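PDB 4WO7: foldase protein PrsA from Bacillus subtilis, which helps exported proteins fold after they have crossed the membrane and has peptidyl-prolyl cis-trans isomerase activity that is not essential for this role in vivo. Local coordinates for residues K55-K60 against E86-E91; L185-V190 against I203-E208; I102-A107 against E225-D230; E43-K48 against K240-A245; H124-D129 against Y153-S158. All blocks are in the same frame, centred on the assembly; numbering follows the deposited sequence.

Interaction 1 (K55-K60 against E86-E91); sequences KEIDNK and EQVKYE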
# COMPACT_ATOMS: atom_id res chain seq x y z
N LYS A 55 -11.18 18.07 25.20
CA LYS A 55 -12.03 17.00 25.73
C LYS A 55 -12.24 15.96 24.65
O LYS A 55 -12.09 14.76 24.86
CB LYS A 55 -13.39 17.54 26.19
CG LYS A 55 -14.38 16.47 26.68
CD LYS A 55 -15.80 17.04 26.83
CE LYS A 55 -16.77 15.99 27.37
NZ LYS A 55 -18.15 16.54 27.59
N GLU A 56 -12.61 16.46 23.47
CA GLU A 56 -12.86 15.64 22.30
C GLU A 56 -11.59 14.97 21.79
O GLU A 56 -11.62 13.81 21.38
CB GLU A 56 -13.49 16.51 21.21
CG GLU A 56 -14.86 17.04 21.60
CD GLU A 56 -15.42 18.03 20.60
OE1 GLU A 56 -16.18 17.61 19.71
OE2 GLU A 56 -15.11 19.23 20.73
N ILE A 57 -10.49 15.71 21.79
CA ILE A 57 -9.21 15.20 21.30
C ILE A 57 -8.74 13.97 22.07
O ILE A 57 -8.39 12.95 21.47
CB ILE A 57 -8.11 16.29 21.36
CG1 ILE A 57 -8.39 17.37 20.30
CG2 ILE A 57 -6.72 15.70 21.14
CD1 ILE A 57 -7.52 18.61 20.43
N ASP A 58 -8.73 14.07 23.39
CA ASP A 58 -8.24 12.99 24.24
C ASP A 58 -9.05 11.70 24.06
O ASP A 58 -8.48 10.62 24.06
CB ASP A 58 -8.26 13.44 25.70
CG ASP A 58 -7.12 14.39 26.03
OD1 ASP A 58 -6.63 15.09 25.11
OD2 ASP A 58 -6.71 14.46 27.21
N ASN A 59 -10.36 11.82 23.90
CA ASN A 59 -11.23 10.66 23.70
C ASN A 59 -10.87 9.79 22.49
O ASN A 59 -10.84 8.56 22.59
CB ASN A 59 -12.68 11.12 23.58
CG ASN A 59 -13.26 11.58 24.91
OD1 ASN A 59 -12.54 11.67 25.90
ND2 ASN A 59 -14.55 11.90 24.92
N LYS A 60 -10.59 10.41 21.35
CA LYS A 60 -10.26 9.65 20.15
C LYS A 60 -8.79 9.22 20.23
O LYS A 60 -8.39 8.24 19.60
CB LYS A 60 -10.52 10.48 18.89
CG LYS A 60 -11.35 9.75 17.81
CD LYS A 60 -10.74 8.47 17.25
CE LYS A 60 -11.74 7.78 16.32
NZ LYS A 60 -11.16 6.61 15.60
N GLU A 86 -2.30 16.87 17.14
CA GLU A 86 -2.61 17.63 15.93
C GLU A 86 -3.23 16.74 14.86
O GLU A 86 -4.20 17.13 14.20
CB GLU A 86 -1.34 18.29 15.38
CG GLU A 86 -0.88 19.52 16.14
CD GLU A 86 0.37 20.13 15.54
OE1 GLU A 86 0.88 21.12 16.10
OE2 GLU A 86 0.84 19.60 14.51
N GLN A 87 -2.69 15.54 14.70
CA GLN A 87 -3.18 14.59 13.71
C GLN A 87 -4.56 14.09 14.08
O GLN A 87 -5.43 13.91 13.22
CB GLN A 87 -2.23 13.39 13.61
CG GLN A 87 -0.84 13.73 13.13
CD GLN A 87 -0.83 14.66 11.95
OE1 GLN A 87 -1.41 14.37 10.91
NE2 GLN A 87 -0.17 15.81 12.11
N VAL A 88 -4.76 13.87 15.37
CA VAL A 88 -6.05 13.45 15.88
C VAL A 88 -7.07 14.57 15.71
O VAL A 88 -8.22 14.32 15.35
CB VAL A 88 -5.95 13.03 17.36
CG1 VAL A 88 -7.33 12.94 18.01
CG2 VAL A 88 -5.21 11.70 17.48
N LYS A 89 -6.64 15.80 15.98
CA LYS A 89 -7.53 16.95 15.82
C LYS A 89 -7.97 17.05 14.36
O LYS A 89 -9.13 17.33 14.08
CB LYS A 89 -6.84 18.24 16.26
CG LYS A 89 -7.75 19.46 16.13
CD LYS A 89 -7.10 20.75 16.60
CE LYS A 89 -8.11 21.89 16.56
NZ LYS A 89 -7.51 23.21 16.87
N TYR A 90 -7.04 16.79 13.45
CA TYR A 90 -7.33 16.84 12.03
C TYR A 90 -8.36 15.77 11.64
O TYR A 90 -9.29 16.07 10.89
CB TYR A 90 -6.05 16.67 11.21
CG TYR A 90 -6.28 16.61 9.71
CD1 TYR A 90 -6.97 17.63 9.05
CD2 TYR A 90 -5.80 15.56 8.96
CE1 TYR A 90 -7.18 17.58 7.69
CE2 TYR A 90 -5.99 15.50 7.59
CZ TYR A 90 -6.68 16.52 6.96
OH TYR A 90 -6.89 16.48 5.60
N GLU A 91 -8.21 14.55 12.15
CA GLU A 91 -9.18 13.50 11.85
C GLU A 91 -10.57 13.88 12.39
O GLU A 91 -11.57 13.73 11.70
CB GLU A 91 -8.75 12.15 12.43
CG GLU A 91 -9.67 11.01 12.00
CD GLU A 91 -9.24 9.65 12.53
OE1 GLU A 91 -8.98 9.54 13.75
OE2 GLU A 91 -9.18 8.69 11.74
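Ile57 and Val88 meet where helix 54-67 and helix 81-101 pack in a steep helix-helix crossing. The two short segments make an angle of 100°, and their axes come within 9.3 Å. They bury 229 Å² between them, and one half of the contact is tighter than the other. Val88 carries the tight half. Its CG1 is anti to the backbone N (chi1 165°), which points this methyl at the partner helix. There it sits 3.6 Å from Ile57 O and also reaches CB of Lys60. CG2 of Ile57 lies 4.2 Å from the same methyl. The other branch of Ile57 runs toward Lys89, with CD1 4.2 Å from CB of that lysine. The rest of the Lys89 chain is extended and leads away, and its NZ forms a salt bridge with Asp47 of helix 21-49. The loose half is polar. The Lys60 chain bends at chi2 and crosses the extended Glu91 side chain at about a right angle. The opposite charges lie beyond a salt bridge and would probably attract only weakly. Glu91 OE1 also has a weak hydrogen bond with Tyr64 OH, and Lys60 has a long, weak ion pair with Glu63. Across the contact, Glu91 OE1 is 4.1 Å from Lys60 NZ and equally far from CD of the same chain.

Interaction 2 (L185-V190 against I203-E208); sequences LKTGEV and IKKTEE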
# COMPACT_ATOMS: atom_id res chain seq x y z
N LEU A 185 -27.77 -20.28 17.13
CA LEU A 185 -28.15 -19.63 18.38
C LEU A 185 -29.48 -18.89 18.24
O LEU A 185 -29.96 -18.63 17.14
CB LEU A 185 -27.06 -18.65 18.83
CG LEU A 185 -25.76 -19.26 19.34
CD1 LEU A 185 -24.71 -18.18 19.49
CD2 LEU A 185 -25.99 -19.98 20.67
N LYS A 186 -30.07 -18.55 19.39
CA LYS A 186 -31.27 -17.73 19.43
C LYS A 186 -30.81 -16.32 19.76
O LYS A 186 -29.71 -16.13 20.28
CB LYS A 186 -32.25 -18.26 20.49
CG LYS A 186 -33.72 -17.97 20.24
CD LYS A 186 -34.53 -19.27 20.14
CE LYS A 186 -36.02 -19.01 19.98
NZ LYS A 186 -36.81 -20.27 19.83
N THR A 187 -31.64 -15.31 19.50
CA THR A 187 -31.24 -13.93 19.75
C THR A 187 -31.12 -13.62 21.23
O THR A 187 -32.06 -13.81 22.00
CB THR A 187 -32.20 -12.93 19.10
OG1 THR A 187 -32.22 -13.13 17.69
CG2 THR A 187 -31.73 -11.50 19.39
N GLY A 188 -29.94 -13.15 21.62
CA GLY A 188 -29.66 -12.82 23.00
C GLY A 188 -28.93 -13.97 23.67
O GLY A 188 -28.30 -13.78 24.70
N GLU A 189 -29.02 -15.15 23.07
CA GLU A 189 -28.44 -16.35 23.67
C GLU A 189 -26.92 -16.38 23.51
O GLU A 189 -26.38 -15.97 22.49
CB GLU A 189 -29.04 -17.61 23.07
CG GLU A 189 -28.67 -18.86 23.86
CD GLU A 189 -29.17 -20.13 23.22
OE1 GLU A 189 -29.88 -20.04 22.20
OE2 GLU A 189 -28.86 -21.22 23.74
N VAL A 190 -26.25 -16.89 24.54
CA VAL A 190 -24.80 -17.04 24.54
C VAL A 190 -24.46 -18.53 24.49
O VAL A 190 -25.12 -19.35 25.13
CB VAL A 190 -24.15 -16.39 25.77
CG1 VAL A 190 -24.77 -16.92 27.06
CG2 VAL A 190 -22.63 -16.59 25.75
N ILE A 203 -19.83 -17.25 21.92
CA ILE A 203 -20.57 -16.44 20.96
C ILE A 203 -21.87 -15.95 21.55
O ILE A 203 -22.58 -16.70 22.22
CB ILE A 203 -20.91 -17.19 19.66
CG1 ILE A 203 -19.71 -18.02 19.18
CG2 ILE A 203 -21.33 -16.19 18.59
CD1 ILE A 203 -20.02 -18.88 17.97
N LYS A 204 -22.18 -14.68 21.31
CA LYS A 204 -23.46 -14.11 21.69
C LYS A 204 -24.13 -13.55 20.45
O LYS A 204 -23.67 -12.56 19.87
CB LYS A 204 -23.30 -13.01 22.74
CG LYS A 204 -24.63 -12.41 23.20
CD LYS A 204 -24.42 -11.37 24.29
CE LYS A 204 -25.65 -10.48 24.44
NZ LYS A 204 -25.35 -9.22 25.18
N LYS A 205 -25.23 -14.17 20.05
CA LYS A 205 -26.01 -13.69 18.92
C LYS A 205 -26.75 -12.44 19.36
O LYS A 205 -27.55 -12.50 20.29
CB LYS A 205 -26.97 -14.78 18.45
CG LYS A 205 -27.69 -14.45 17.16
CD LYS A 205 -28.50 -15.64 16.67
CE LYS A 205 -29.65 -15.25 15.76
NZ LYS A 205 -30.31 -16.48 15.26
N THR A 206 -26.51 -11.31 18.70
CA THR A 206 -27.03 -10.05 19.21
C THR A 206 -28.43 -9.74 18.72
O THR A 206 -29.29 -9.31 19.49
CB THR A 206 -26.17 -8.85 18.79
OG1 THR A 206 -26.07 -8.82 17.37
CG2 THR A 206 -24.78 -8.93 19.38
N GLU A 207 -28.68 -10.02 17.45
CA GLU A 207 -29.97 -9.67 16.88
C GLU A 207 -30.24 -10.41 15.59
O GLU A 207 -29.32 -10.71 14.83
CB GLU A 207 -30.07 -8.15 16.66
CG GLU A 207 -29.03 -7.50 15.74
CD GLU A 207 -29.44 -6.09 15.30
OE1 GLU A 207 -30.66 -5.84 15.15
OE2 GLU A 207 -28.55 -5.24 15.09
N GLU A 208 -31.52 -10.70 15.37
CA GLU A 208 -31.96 -11.13 14.06
C GLU A 208 -32.25 -9.89 13.26
O GLU A 208 -32.34 -8.77 13.78
CB GLU A 208 -33.21 -12.01 14.11
CG GLU A 208 -32.99 -13.43 14.53
CD GLU A 208 -34.28 -14.20 14.56
OE1 GLU A 208 -35.34 -13.58 14.30
OE2 GLU A 208 -34.26 -15.42 14.84
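Gly188 and Lys205 join a type II beta turn, Lys186 to Glu189, to strand 200-207 in the antiparallel sheet of the parvulin-type isomerase domain. The backbone bonds come first. Gly188 N donates to Lys205 O at 2.8 Å, and Lys205 N donates to Glu189 O at 3.2 Å. The strand residue is thus held by both its N-H and its carbonyl. Next to it, Val190 forms a single beta bridge with Lys204. A CA-H...O contact from Val190 CA to Ile203 O adds to this bridge.

One side chain also bonds across. Lys205 CG is anti to the backbone N (chi1 -171°), and the chain stays extended beyond it. It runs past Leu185, and its NZ donates to Leu185 O at 2.9 Å. The ammonium lies above the carbonyl plane, 37° out of it. Within the turn, Lys186 N donates to Glu189 OE1.

The apolar contacts centre on Leu185. Its CD1 lies 3.9 Å from Ile203 CB, and CB of Leu185 is near CB of Lys205. Ile203 also touches Phe178 and Ala182 of helix 176-183.

The outer end of the contact belongs to Thr187. Its CG2 lies over the strand backbone, 3.3 Å from Thr206 O. The Thr187 and Glu208 side chains cross at a slant, with Thr187 OG1 3.3 Å from Glu208 CG.

Interaction 3 (I102-A107 against E225-D230); sequences IKVTDA and EQKLND
Lys227 lies across Ile102 and Val104 with its chain at full stretch. Its CB faces the end of Ile102, 4.5 Å from CD1. CG is anti to the carbonyl carbon (chi1 -74°) and starts the run toward the linker 102-105. CD then meets the other branch of Ile102, 4.0 Å from CG2. CD is also 4.4 Å from CG1 of Val104, so this carbon sits by two apolar side chains. CE continues the extended chain. At the tip, NZ ends 4.3 Å from Val104 CA and 4.0 Å from Lys103 O. Its charge is met by a salt bridge with Asp108 of helix 106-113. Beside this chain, Leu228 CD2 touches Ile102 CD1 at 4.3 Å.

The contact is small and near the surface. Ile102 and Val104 belong to the loop between helix 81-101 and helix 106-113, and both lean on helix 216-228. Leu228, near the end of that helix, packs in turn on Ala98 and Lys99 of helix 81-101.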
# COMPACT_ATOMS: atom_id res chain seq x y z
N ILE A 102 -22.17 14.92 4.52
CA ILE A 102 -22.66 13.64 4.02
C ILE A 102 -24.14 13.47 4.32
O ILE A 102 -24.58 13.71 5.44
CB ILE A 102 -21.91 12.43 4.61
CG1 ILE A 102 -20.46 12.43 4.14
CG2 ILE A 102 -22.61 11.10 4.22
CD1 ILE A 102 -19.60 11.39 4.83
N LYS A 103 -24.90 13.06 3.31
CA LYS A 103 -26.31 12.75 3.48
C LYS A 103 -26.61 11.34 2.95
O LYS A 103 -26.33 11.04 1.79
CB LYS A 103 -27.16 13.80 2.78
CG LYS A 103 -26.91 15.19 3.35
CD LYS A 103 -27.71 16.25 2.64
CE LYS A 103 -27.42 17.62 3.23
NZ LYS A 103 -28.24 18.69 2.59
N VAL A 104 -27.18 10.48 3.80
CA VAL A 104 -27.60 9.16 3.33
C VAL A 104 -29.07 9.23 2.94
O VAL A 104 -29.91 9.73 3.69
CB VAL A 104 -27.41 8.01 4.38
CG1 VAL A 104 -26.11 8.19 5.13
CG2 VAL A 104 -28.54 7.94 5.40
N THR A 105 -29.36 8.79 1.72
CA THR A 105 -30.72 8.73 1.22
C THR A 105 -31.41 7.47 1.72
O THR A 105 -30.76 6.60 2.29
CB THR A 105 -30.73 8.75 -0.31
OG1 THR A 105 -30.08 7.57 -0.80
CG2 THR A 105 -30.00 9.98 -0.82
N ASP A 106 -32.71 7.38 1.52
CA ASP A 106 -33.46 6.18 1.87
C ASP A 106 -33.13 5.05 0.91
O ASP A 106 -33.31 3.87 1.23
CB ASP A 106 -34.96 6.43 1.89
CG ASP A 106 -35.36 7.36 3.00
OD1 ASP A 106 -34.43 7.93 3.60
OD2 ASP A 106 -36.56 7.44 3.34
N ALA A 107 -32.65 5.41 -0.28
CA ALA A 107 -32.18 4.41 -1.22
C ALA A 107 -30.98 3.70 -0.61
O ALA A 107 -30.87 2.49 -0.69
CB ALA A 107 -31.81 5.04 -2.56
N GLU A 225 -22.05 5.52 9.55
CA GLU A 225 -20.80 5.12 10.17
C GLU A 225 -19.91 4.44 9.14
O GLU A 225 -18.69 4.52 9.21
CB GLU A 225 -21.03 4.18 11.35
CG GLU A 225 -19.81 4.08 12.25
CD GLU A 225 -20.08 3.37 13.55
OE1 GLU A 225 -21.27 3.22 13.91
OE2 GLU A 225 -19.11 2.95 14.22
N GLN A 226 -20.55 3.78 8.18
CA GLN A 226 -19.83 3.09 7.13
C GLN A 226 -19.22 4.08 6.14
O GLN A 226 -18.10 3.89 5.66
CB GLN A 226 -20.76 2.10 6.41
CG GLN A 226 -20.03 1.21 5.42
CD GLN A 226 -20.96 0.34 4.61
OE1 GLN A 226 -22.12 0.70 4.35
NE2 GLN A 226 -20.46 -0.81 4.17
N LYS A 227 -19.95 5.15 5.84
CA LYS A 227 -19.46 6.17 4.92
C LYS A 227 -18.38 7.01 5.59
O LYS A 227 -17.58 7.65 4.91
CB LYS A 227 -20.59 7.06 4.43
CG LYS A 227 -21.51 6.40 3.42
CD LYS A 227 -22.48 7.39 2.79
CE LYS A 227 -23.36 6.72 1.75
NZ LYS A 227 -24.29 7.69 1.09
N LEU A 228 -18.37 7.00 6.92
CA LEU A 228 -17.38 7.76 7.68
C LEU A 228 -16.02 7.05 7.76
O LEU A 228 -15.01 7.68 8.09
CB LEU A 228 -17.91 8.05 9.09
CG LEU A 228 -18.97 9.16 9.11
CD1 LEU A 228 -19.71 9.21 10.44
CD2 LEU A 228 -18.32 10.51 8.81
N ASN A 229 -16.00 5.75 7.47
CA ASN A 229 -14.75 4.99 7.47
C ASN A 229 -14.21 4.76 6.06
O ASN A 229 -13.26 4.00 5.87
CB ASN A 229 -14.95 3.66 8.20
CG ASN A 229 -15.23 3.85 9.68
OD1 ASN A 229 -14.31 3.86 10.50
ND2 ASN A 229 -16.50 4.01 10.02
N ASP A 230 -14.83 5.41 5.08
CA ASP A 230 -14.32 5.44 3.72
C ASP A 230 -13.72 6.82 3.51
O ASP A 230 -14.44 7.81 3.43
CB ASP A 230 -15.43 5.15 2.70
CG ASP A 230 -14.96 5.36 1.26
OD1 ASP A 230 -13.77 5.10 0.98
OD2 ASP A 230 -15.78 5.80 0.43

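Interaction 4 (E43-K48 against K240-A245); sequences EKVLDK and KVMKKA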
# COMPACT_ATOMS: atom_id res chain seq x y z
N GLU A 43 -7.10 21.81 7.78
CA GLU A 43 -7.17 21.91 9.24
C GLU A 43 -7.35 23.36 9.69
O GLU A 43 -7.88 23.60 10.77
CB GLU A 43 -5.94 21.28 9.90
CG GLU A 43 -4.65 22.08 9.82
CD GLU A 43 -3.45 21.27 10.30
OE1 GLU A 43 -3.61 20.05 10.54
OE2 GLU A 43 -2.35 21.85 10.45
N LYS A 44 -6.91 24.31 8.87
CA LYS A 44 -7.16 25.72 9.17
C LYS A 44 -8.61 26.09 8.94
O LYS A 44 -9.26 26.69 9.80
CB LYS A 44 -6.30 26.64 8.32
CG LYS A 44 -4.93 26.92 8.87
CD LYS A 44 -4.31 28.07 8.10
CE LYS A 44 -3.02 28.51 8.73
NZ LYS A 44 -1.98 27.46 8.62
N VAL A 45 -9.12 25.73 7.77
CA VAL A 45 -10.47 26.09 7.39
C VAL A 45 -11.45 25.39 8.32
O VAL A 45 -12.35 26.03 8.86
CB VAL A 45 -10.76 25.75 5.91
CG1 VAL A 45 -12.25 25.81 5.58
CG2 VAL A 45 -9.97 26.71 5.01
N LEU A 46 -11.28 24.09 8.51
CA LEU A 46 -12.19 23.33 9.37
C LEU A 46 -12.12 23.75 10.84
O LEU A 46 -13.14 23.76 11.53
CB LEU A 46 -11.92 21.83 9.25
CG LEU A 46 -12.18 21.26 7.85
CD1 LEU A 46 -11.90 19.77 7.81
CD2 LEU A 46 -13.60 21.55 7.37
N ASP A 47 -10.94 24.11 11.34
CA ASP A 47 -10.82 24.50 12.74
C ASP A 47 -11.57 25.78 13.03
O ASP A 47 -12.01 26.03 14.15
CB ASP A 47 -9.35 24.70 13.14
CG ASP A 47 -9.19 25.03 14.62
OD1 ASP A 47 -9.94 24.47 15.45
OD2 ASP A 47 -8.32 25.86 14.95
N LYS A 48 -11.73 26.59 11.99
CA LYS A 48 -12.47 27.84 12.12
C LYS A 48 -13.98 27.60 12.04
O LYS A 48 -14.76 28.30 12.68
CB LYS A 48 -12.00 28.83 11.06
CG LYS A 48 -12.65 30.19 11.18
CD LYS A 48 -11.99 31.17 10.24
CE LYS A 48 -12.54 32.57 10.42
NZ LYS A 48 -11.81 33.55 9.57
N LYS A 240 -16.05 19.89 -0.45
CA LYS A 240 -17.18 20.81 -0.60
C LYS A 240 -17.01 22.04 0.27
O LYS A 240 -17.37 23.15 -0.12
CB LYS A 240 -18.49 20.14 -0.24
CG LYS A 240 -18.98 19.13 -1.23
CD LYS A 240 -20.35 18.68 -0.80
CE LYS A 240 -20.96 17.69 -1.75
NZ LYS A 240 -22.30 17.33 -1.24
N VAL A 241 -16.45 21.83 1.46
CA VAL A 241 -16.25 22.92 2.39
C VAL A 241 -15.14 23.80 1.85
O VAL A 241 -15.20 25.03 1.96
CB VAL A 241 -15.87 22.41 3.80
CG1 VAL A 241 -15.71 23.58 4.76
CG2 VAL A 241 -16.92 21.45 4.33
N MSE A 242 -14.13 23.17 1.25
CA MSE A 242 -12.96 23.88 0.77
C MSE A 242 -13.27 24.79 -0.42
O MSE A 242 -12.68 25.86 -0.56
CB MSE A 242 -11.85 22.89 0.40
CG MSE A 242 -11.28 22.11 1.58
SE MSE A 242 -10.68 23.24 3.06
CE MSE A 242 -9.76 24.58 2.01
N LYS A 243 -14.20 24.37 -1.29
CA LYS A 243 -14.61 25.23 -2.40
C LYS A 243 -15.35 26.47 -1.90
O LYS A 243 -15.15 27.57 -2.43
CB LYS A 243 -15.49 24.49 -3.41
CG LYS A 243 -14.74 23.61 -4.39
CD LYS A 243 -15.70 23.00 -5.39
CE LYS A 243 -14.96 22.26 -6.49
NZ LYS A 243 -15.93 21.71 -7.48
N LYS A 244 -16.19 26.30 -0.89
CA LYS A 244 -16.98 27.42 -0.37
C LYS A 244 -16.08 28.43 0.33
O LYS A 244 -16.51 29.54 0.65
CB LYS A 244 -18.04 26.92 0.61
CG LYS A 244 -19.21 26.18 -0.03
CD LYS A 244 -20.38 26.04 0.95
CE LYS A 244 -20.63 24.60 1.40
NZ LYS A 244 -20.03 24.23 2.71
N ALA A 245 -14.83 28.04 0.56
CA ALA A 245 -13.83 28.93 1.15
C ALA A 245 -13.02 29.50 0.01
O ALA A 245 -12.92 28.87 -1.04
CB ALA A 245 -12.94 28.17 2.13
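Val45 packs on Met242 and Val241, and these three side chains carry most of the contact. Val45 points toward the partner helix and spreads both methyls over it. CG2 lies 3.7 Å from Met242 CE, and CG1 lies 4.2 Å from Val241 CG1. Met242 is present as selenomethionine. Its chain bends at chi2 and chi3, and its SE lies 3.8 Å from Val45 CB. Val241 CG1 also meets Leu46 CD2, at 3.9 Å, so it touches two neighbours on helix 21-49. Ala245 CB, one residue after Lys244, lies 4.2 Å from Val45 CG1. An alanine at Val45 would probably open a gap beside Met242 CE and take from Val241 and Ala245 their contact with CG1.

The two segments run almost perpendicular, at 88°. Leu46 also packs on Leu93 and Ala97 of helix 81-101, and Val241 on Asn101. Helix 231-244 is thus joined to both helix 21-49 and helix 81-101. The second subunit adjoins this region: its Thr14 packs on Val45, and its Asp15 on Ala245.

Interaction 5 (H124-D129 against Y153-S158); sequences HILVAD and YSTDSS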
# COMPACT_ATOMS: atom_id res chain seq x y z
N HIS A 124 -18.14 -12.20 19.98
CA HIS A 124 -17.43 -13.38 20.46
C HIS A 124 -16.24 -13.04 21.36
O HIS A 124 -15.71 -11.93 21.34
CB HIS A 124 -16.95 -14.24 19.30
CG HIS A 124 -15.61 -13.84 18.75
ND1 HIS A 124 -15.32 -12.55 18.38
CD2 HIS A 124 -14.49 -14.56 18.52
CE1 HIS A 124 -14.07 -12.49 17.93
NE2 HIS A 124 -13.55 -13.70 18.01
N ILE A 125 -15.85 -14.04 22.16
CA ILE A 125 -14.67 -13.97 23.01
C ILE A 125 -13.72 -15.10 22.65
O ILE A 125 -14.05 -16.28 22.81
CB ILE A 125 -15.05 -14.04 24.49
CG1 ILE A 125 -15.96 -12.85 24.82
CG2 ILE A 125 -13.80 -14.00 25.37
CD1 ILE A 125 -16.46 -12.80 26.24
N LEU A 126 -12.54 -14.74 22.17
CA LEU A 126 -11.56 -15.72 21.72
C LEU A 126 -10.47 -15.98 22.76
O LEU A 126 -9.82 -15.05 23.23
CB LEU A 126 -10.92 -15.23 20.41
CG LEU A 126 -9.84 -16.13 19.83
CD1 LEU A 126 -10.40 -17.50 19.50
CD2 LEU A 126 -9.23 -15.48 18.60
N VAL A 127 -10.28 -17.25 23.12
CA VAL A 127 -9.26 -17.63 24.10
C VAL A 127 -8.53 -18.91 23.68
O VAL A 127 -8.92 -19.56 22.71
CB VAL A 127 -9.88 -17.85 25.49
CG1 VAL A 127 -10.48 -16.54 26.01
CG2 VAL A 127 -10.95 -18.92 25.43
N ALA A 128 -7.47 -19.26 24.41
CA ALA A 128 -6.63 -20.41 24.06
C ALA A 128 -7.14 -21.76 24.59
O ALA A 128 -7.29 -22.70 23.81
CB ALA A 128 -5.22 -20.17 24.58
N ASP A 129 -7.42 -21.83 25.88
CA ASP A 129 -7.78 -23.10 26.53
C ASP A 129 -9.27 -23.24 26.77
O ASP A 129 -9.98 -22.25 26.86
CB ASP A 129 -7.02 -23.26 27.86
CG ASP A 129 -7.05 -24.69 28.39
OD1 ASP A 129 -7.12 -25.64 27.58
OD2 ASP A 129 -7.03 -24.86 29.63
N TYR A 153 -10.37 -10.71 28.23
CA TYR A 153 -9.89 -12.04 27.83
C TYR A 153 -9.67 -12.26 26.34
O TYR A 153 -8.76 -12.99 25.96
CB TYR A 153 -10.89 -13.10 28.33
CG TYR A 153 -10.88 -13.29 29.82
CD1 TYR A 153 -11.61 -12.46 30.65
CD2 TYR A 153 -10.16 -14.33 30.40
CE1 TYR A 153 -11.61 -12.64 32.02
CE2 TYR A 153 -10.16 -14.52 31.76
CZ TYR A 153 -10.88 -13.67 32.57
OH TYR A 153 -10.87 -13.87 33.93
N SER A 154 -10.49 -11.64 25.49
CA SER A 154 -10.49 -12.01 24.08
C SER A 154 -9.16 -11.66 23.41
O SER A 154 -8.56 -10.62 23.66
CB SER A 154 -11.65 -11.35 23.33
OG SER A 154 -11.84 -11.99 22.07
N THR A 155 -8.72 -12.57 22.54
CA THR A 155 -7.47 -12.43 21.80
C THR A 155 -7.68 -11.66 20.50
O THR A 155 -6.75 -11.06 19.97
CB THR A 155 -6.89 -13.83 21.46
OG1 THR A 155 -6.80 -14.63 22.65
CG2 THR A 155 -5.51 -13.75 20.81
N ASP A 156 -8.92 -11.65 20.03
CA ASP A 156 -9.26 -11.03 18.75
C ASP A 156 -9.24 -9.50 18.77
O ASP A 156 -9.24 -8.87 19.83
CB ASP A 156 -10.64 -11.54 18.31
CG ASP A 156 -10.95 -11.19 16.87
OD1 ASP A 156 -10.26 -11.72 15.97
OD2 ASP A 156 -11.89 -10.40 16.64
N SER A 157 -9.22 -8.92 17.57
CA SER A 157 -9.21 -7.47 17.38
C SER A 157 -10.49 -6.81 17.88
O SER A 157 -10.51 -5.62 18.18
CB SER A 157 -9.01 -7.15 15.90
OG SER A 157 -7.87 -7.81 15.37
N SER A 158 -11.56 -7.59 17.96
CA SER A 158 -12.87 -7.09 18.37
C SER A 158 -12.94 -6.91 19.89
O SER A 158 -13.93 -6.43 20.43
CB SER A 158 -13.98 -8.04 17.91
OG SER A 158 -13.71 -9.37 18.30
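Two oxygens of one loop converge on a single ring carbon of His124. CE1 lies 3.3 Å from Asp156 OD2 and 3.2 Å from Ser158 OG, both at the ring edge and near its plane. His124 and Asp156 cross at about a right angle, with ring and carboxylate planes 67° apart. Asp156 OD2 takes two bonds from Ser158, which would brace the loop. It accepts from Ser158 N, which makes an Asx turn, and from Ser158 OG on its anti lone pair. An alanine at Asp156 would probably leave Ser158 N and OG without this acceptor and let the loop beside the ring shift.

Strand 119-127 is a central strand of the parvulin-type sheet, and the ring of His124 meets that of His201 on the neighbouring strand 200-207. In parvulins such a histidine pair lies at the isomerase site, which is consistent with a place for this contact near the pocket.

Further along the strand the loop bonds to Leu126. Ser154 OG, anti to its backbone N (chi1 -164°), accepts from Leu126 N at 2.8 Å in an almost straight bond. Leu126 O takes two donors from Thr155. One is N, at 2.8 Å. The other is OG1, at 3.1 Å, which lies above the carbonyl plane. Leu126 CD2 packs on Thr155 CB. Toward the helix end of the loop, Tyr153 CB is 4.2 Å from both Ile125 CG2 and Val127 CG1.

Overall arrangement
From the N terminus, helix 21-49 opens interaction 4, the longest loop, which closes only at 240-245. All the other contacts nest inside it. Interaction 1 closes first, tying helix 54-67 to helix 81-101. It touches interaction 4, where Tyr90 packs on Glu43. Interaction 3 opens next at 102-107 and closes at 225-230. Its loop encloses interactions 5 and 2, which follow each other in series in the isomerase domain and reach neighbouring strands of one sheet, their centres about 17 Å apart. No loop crosses another. Interactions 3 and 4 join parts of the chain before that sheet to helices after it, while interaction 1 stays among helices before it. Interactions 2 and 4 lie about 45 Å apart between centres.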